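Local coordinates for protein AxyAgu115A (Amphibacillus xylanus NBRC 15112, PDB 6NPS) that is a family GH115 enzyme that probably acts as an alpha-glucuronidase, releasing glucuronic acid side groups from xylan such as arabinoglucuronoxylan, at residues T482-F494 with E501-Y513. The protein carries 3 engineered substitutions. Sequence-based numbering, arbitrary orientation.
Sequences TDDYTKQWIEQQF and EQKDKVFELLNGY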
# COMPACT_ATOMS: atom_id res chain seq x y z
N THR A 482 42.16 0.87 -7.31
CA THR A 482 41.51 1.87 -6.47
C THR A 482 41.51 1.44 -5.01
O THR A 482 41.49 2.29 -4.12
CB THR A 482 40.08 2.21 -6.97
OG1 THR A 482 39.27 1.04 -6.97
CG2 THR A 482 40.09 2.79 -8.41
N ASP A 483 41.54 0.13 -4.74
CA ASP A 483 41.75 -0.31 -3.36
C ASP A 483 43.11 0.13 -2.85
O ASP A 483 43.23 0.60 -1.71
CB ASP A 483 41.66 -1.84 -3.25
CG ASP A 483 40.22 -2.35 -3.28
OD1 ASP A 483 39.28 -1.53 -3.38
OD2 ASP A 483 40.05 -3.59 -3.22
N ASP A 484 44.17 -0.09 -3.64
CA ASP A 484 45.49 0.45 -3.30
C ASP A 484 45.46 1.97 -3.14
O ASP A 484 46.11 2.51 -2.23
CB ASP A 484 46.51 0.05 -4.35
CG ASP A 484 46.91 -1.42 -4.24
OD1 ASP A 484 46.54 -2.08 -3.23
OD2 ASP A 484 47.57 -1.92 -5.16
N TYR A 485 44.74 2.68 -4.02
CA TYR A 485 44.64 4.14 -3.85
C TYR A 485 44.03 4.46 -2.49
O TYR A 485 44.54 5.32 -1.75
CB TYR A 485 43.79 4.79 -4.94
CG TYR A 485 43.79 6.31 -4.75
CD1 TYR A 485 44.78 7.08 -5.32
CD2 TYR A 485 42.83 6.95 -3.93
CE1 TYR A 485 44.83 8.49 -5.12
CE2 TYR A 485 42.87 8.31 -3.71
CZ TYR A 485 43.86 9.08 -4.31
OH TYR A 485 43.90 10.43 -4.11
N THR A 486 42.94 3.77 -2.15
CA THR A 486 42.25 4.05 -0.89
C THR A 486 43.19 3.83 0.27
O THR A 486 43.30 4.68 1.17
CB THR A 486 40.99 3.17 -0.78
OG1 THR A 486 40.21 3.38 -1.96
CG2 THR A 486 40.12 3.51 0.44
N LYS A 487 43.94 2.72 0.24
CA LYS A 487 44.83 2.43 1.35
C LYS A 487 45.92 3.47 1.45
O LYS A 487 46.32 3.86 2.55
CB LYS A 487 45.43 1.03 1.21
CG LYS A 487 44.34 -0.04 1.30
CD LYS A 487 44.99 -1.44 1.20
CE LYS A 487 44.07 -2.49 1.82
NZ LYS A 487 43.38 -3.34 0.83
N GLN A 488 46.46 3.90 0.31
CA GLN A 488 47.44 4.98 0.34
C GLN A 488 46.83 6.28 0.85
O GLN A 488 47.50 7.08 1.54
CB GLN A 488 48.05 5.19 -1.06
CG GLN A 488 49.06 4.08 -1.36
CD GLN A 488 49.66 4.12 -2.75
OE1 GLN A 488 50.04 5.18 -3.26
NE2 GLN A 488 49.76 2.95 -3.38
N TRP A 489 45.57 6.53 0.52
CA TRP A 489 44.92 7.74 1.01
C TRP A 489 44.72 7.66 2.52
O TRP A 489 44.91 8.66 3.22
CB TRP A 489 43.60 7.93 0.27
CG TRP A 489 42.86 9.20 0.55
CD1 TRP A 489 42.97 10.40 -0.15
CD2 TRP A 489 41.83 9.39 1.53
NE1 TRP A 489 42.09 11.32 0.37
CE2 TRP A 489 41.38 10.74 1.40
CE3 TRP A 489 41.25 8.56 2.52
CZ2 TRP A 489 40.38 11.27 2.23
CZ3 TRP A 489 40.28 9.09 3.34
CH2 TRP A 489 39.84 10.43 3.19
N ILE A 490 44.35 6.48 3.04
CA ILE A 490 44.22 6.30 4.49
C ILE A 490 45.56 6.54 5.20
O ILE A 490 45.62 7.20 6.24
CB ILE A 490 43.67 4.90 4.79
CG1 ILE A 490 42.22 4.85 4.35
CG2 ILE A 490 43.83 4.52 6.30
CD1 ILE A 490 41.70 3.42 4.12
N GLU A 491 46.65 6.02 4.63
CA GLU A 491 47.97 6.24 5.22
C GLU A 491 48.31 7.72 5.28
O GLU A 491 48.90 8.20 6.26
CB GLU A 491 49.03 5.49 4.41
CG GLU A 491 50.37 5.40 5.09
CD GLU A 491 50.31 4.47 6.28
OE1 GLU A 491 51.03 4.71 7.28
OE2 GLU A 491 49.53 3.50 6.21
N GLN A 492 47.95 8.46 4.22
CA GLN A 492 48.23 9.89 4.14
C GLN A 492 47.48 10.68 5.21
O GLN A 492 48.02 11.62 5.78
CB GLN A 492 47.86 10.37 2.73
CG GLN A 492 48.12 11.81 2.39
CD GLN A 492 47.77 12.07 0.91
OE1 GLN A 492 46.59 12.05 0.52
NE2 GLN A 492 48.79 12.26 0.08
N GLN A 493 46.23 10.30 5.51
CA GLN A 493 45.49 10.98 6.57
C GLN A 493 45.83 10.46 7.97
O GLN A 493 45.74 11.23 8.93
CB GLN A 493 43.98 10.84 6.38
CG GLN A 493 43.46 10.97 4.98
CD GLN A 493 44.09 12.10 4.21
OE1 GLN A 493 44.36 13.16 4.77
NE2 GLN A 493 44.35 11.86 2.91
N PHE A 494 46.17 9.18 8.14
CA PHE A 494 46.15 8.58 9.48
C PHE A 494 47.49 7.95 9.88
O PHE A 494 47.54 7.22 10.88
CB PHE A 494 45.02 7.57 9.59
CG PHE A 494 43.67 8.20 9.48
CD1 PHE A 494 43.27 9.14 10.42
CD2 PHE A 494 42.82 7.90 8.43
CE1 PHE A 494 42.01 9.77 10.31
CE2 PHE A 494 41.55 8.55 8.32
CZ PHE A 494 41.18 9.48 9.26
N GLU A 501 46.27 -2.70 11.79
CA GLU A 501 44.95 -3.31 11.89
C GLU A 501 43.84 -2.26 11.89
O GLU A 501 42.77 -2.47 11.31
CB GLU A 501 44.88 -4.18 13.16
CG GLU A 501 43.47 -4.39 13.70
CD GLU A 501 43.45 -5.10 15.06
OE1 GLU A 501 42.33 -5.44 15.54
OE2 GLU A 501 44.54 -5.30 15.64
N GLN A 502 44.08 -1.11 12.54
CA GLN A 502 43.09 -0.03 12.52
C GLN A 502 42.94 0.57 11.13
O GLN A 502 41.81 0.91 10.70
CB GLN A 502 43.46 1.04 13.54
CG GLN A 502 43.40 0.51 14.98
CD GLN A 502 43.96 1.49 15.96
OE1 GLN A 502 45.07 2.00 15.79
NE2 GLN A 502 43.18 1.78 17.01
N LYS A 503 44.04 0.72 10.40
CA LYS A 503 43.96 1.24 9.04
C LYS A 503 43.22 0.28 8.13
O LYS A 503 42.52 0.73 7.21
CB LYS A 503 45.34 1.55 8.49
CG LYS A 503 45.87 2.83 9.07
CD LYS A 503 47.24 3.23 8.56
CE LYS A 503 48.29 2.25 9.05
NZ LYS A 503 49.66 2.85 9.01
N ASP A 504 43.30 -1.03 8.37
CA ASP A 504 42.50 -1.89 7.50
C ASP A 504 41.03 -1.81 7.88
O ASP A 504 40.16 -2.05 7.04
CB ASP A 504 42.96 -3.34 7.51
CG ASP A 504 42.36 -4.14 6.34
OD1 ASP A 504 42.95 -4.14 5.23
OD2 ASP A 504 41.29 -4.76 6.51
N LYS A 505 40.72 -1.49 9.13
CA LYS A 505 39.33 -1.26 9.47
C LYS A 505 38.81 0.01 8.79
O LYS A 505 37.69 0.02 8.27
CB LYS A 505 39.17 -1.19 10.98
CG LYS A 505 39.32 -2.59 11.65
CD LYS A 505 39.28 -2.49 13.17
CE LYS A 505 39.42 -3.89 13.76
NZ LYS A 505 39.29 -3.82 15.23
N VAL A 506 39.63 1.07 8.75
CA VAL A 506 39.24 2.28 8.00
C VAL A 506 38.97 1.93 6.54
O VAL A 506 38.01 2.41 5.94
CB VAL A 506 40.31 3.38 8.13
CG1 VAL A 506 39.94 4.58 7.19
CG2 VAL A 506 40.42 3.82 9.59
N PHE A 507 39.80 1.07 5.96
CA PHE A 507 39.55 0.66 4.58
C PHE A 507 38.20 -0.04 4.44
O PHE A 507 37.43 0.26 3.51
CB PHE A 507 40.67 -0.25 4.07
CG PHE A 507 40.40 -0.80 2.70
CD1 PHE A 507 40.53 0.01 1.58
CD2 PHE A 507 39.91 -2.08 2.54
CE1 PHE A 507 40.22 -0.46 0.32
CE2 PHE A 507 39.60 -2.57 1.28
CZ PHE A 507 39.76 -1.75 0.16
N GLU A 508 37.87 -0.98 5.35
CA GLU A 508 36.54 -1.59 5.32
C GLU A 508 35.42 -0.55 5.35
O GLU A 508 34.39 -0.73 4.70
CB GLU A 508 36.35 -2.55 6.49
CG GLU A 508 37.22 -3.79 6.46
CD GLU A 508 36.88 -4.75 7.60
OE1 GLU A 508 35.73 -5.28 7.64
OE2 GLU A 508 37.75 -4.97 8.47
N LEU A 509 35.57 0.50 6.19
CA LEU A 509 34.52 1.51 6.34
C LEU A 509 34.34 2.30 5.05
O LEU A 509 33.21 2.51 4.59
CB LEU A 509 34.86 2.49 7.48
CG LEU A 509 34.84 1.87 8.87
CD1 LEU A 509 35.25 2.86 9.94
CD2 LEU A 509 33.43 1.33 9.16
N LEU A 510 35.46 2.78 4.47
CA LEU A 510 35.36 3.69 3.31
C LEU A 510 34.88 2.93 2.08
O LEU A 510 33.97 3.38 1.37
CB LEU A 510 36.72 4.34 3.00
CG LEU A 510 37.32 5.22 4.08
CD1 LEU A 510 38.64 5.86 3.59
CD2 LEU A 510 36.30 6.27 4.42
N ASN A 511 35.51 1.78 1.83
CA ASN A 511 35.09 0.92 0.73
C ASN A 511 33.68 0.41 0.95
O ASN A 511 32.87 0.36 0.02
CB ASN A 511 36.07 -0.25 0.60
CG ASN A 511 36.02 -0.87 -0.76
OD1 ASN A 511 36.54 -0.31 -1.73
ND2 ASN A 511 35.38 -2.03 -0.87
N GLY A 512 33.37 0.03 2.20
CA GLY A 512 32.06 -0.39 2.61
C GLY A 512 30.95 0.62 2.40
O GLY A 512 29.97 0.31 1.70
N TYR A 513 31.03 1.81 3.01
CA TYR A 513 29.90 2.72 2.89
C TYR A 513 29.73 3.21 1.45
O TYR A 513 28.59 3.39 0.99
CB TYR A 513 30.03 3.89 3.90
CG TYR A 513 30.68 5.18 3.38
CD1 TYR A 513 29.96 6.08 2.58
CD2 TYR A 513 31.99 5.53 3.76
CE1 TYR A 513 30.55 7.27 2.12
CE2 TYR A 513 32.59 6.74 3.28
CZ TYR A 513 31.86 7.59 2.47
OH TYR A 513 32.45 8.78 2.00
O HOH W 1 37.30 2.78 -2.39
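Ile-490 and Phe-507 interlock as reciprocal knobs into holes where the helices 482-494 and 501-513, joined by a short connection, pack at 124° with axes 9.8 Å apart. Ile-490 sits among Lys-503, Val-506, Phe-507 and Leu-510: CG1 lies 3.7 Å from Val-506 CG1 and also touches Leu-510 CD1, CG2 rests on Lys-503 CB and CG, and CD1 reaches the Phe-507 backbone, 3.5 Å from its CA. Leu-510 CD1 continues the apolar layer to Trp-489 CZ3, 3.6 Å away.

The Phe-507 ring fills the hole formed by Asp-483, Thr-486, Lys-487 and Ile-490; CG stands anti to the backbone N (chi1 175°), which carries the ring across to helix 482-494. Over one face Lys-487 NZ makes a cation-pi contact, 4.0 Å from the ring centroid, with CE adding a CH-pi contact; Asn-511 CB covers the opposite face toward the rim. The Asp-483 carboxylate meets the ring edge at CZ, its plane turned 80° from the ring.

Charge pairing closes the Lys-503 end. Lys-503 NZ forms a salt bridge with Glu-491, 2.9 Å from OE2 through that oxygen's syn lone pair, with a weaker bond to OE1; a bend at chi3 brings the amine there. A methionine in its place would probably leave the Glu-491 carboxylate without its cation on this partly exposed flank. At the other end a water donates to both Thr-486 OG1 and Asn-511 OD1, while OG1 itself donates to Thr-482 O.

This helix pair comes after strand 446-450, the last of the eight parallel strands of the TIM-barrel-type domain, with helices 458-469 and 471-474 between. Helix 428-440 packs against Thr-482 and Thr-486, helix 537-558 against Val-506, and helix 564-596 against Leu-509 and Tyr-513.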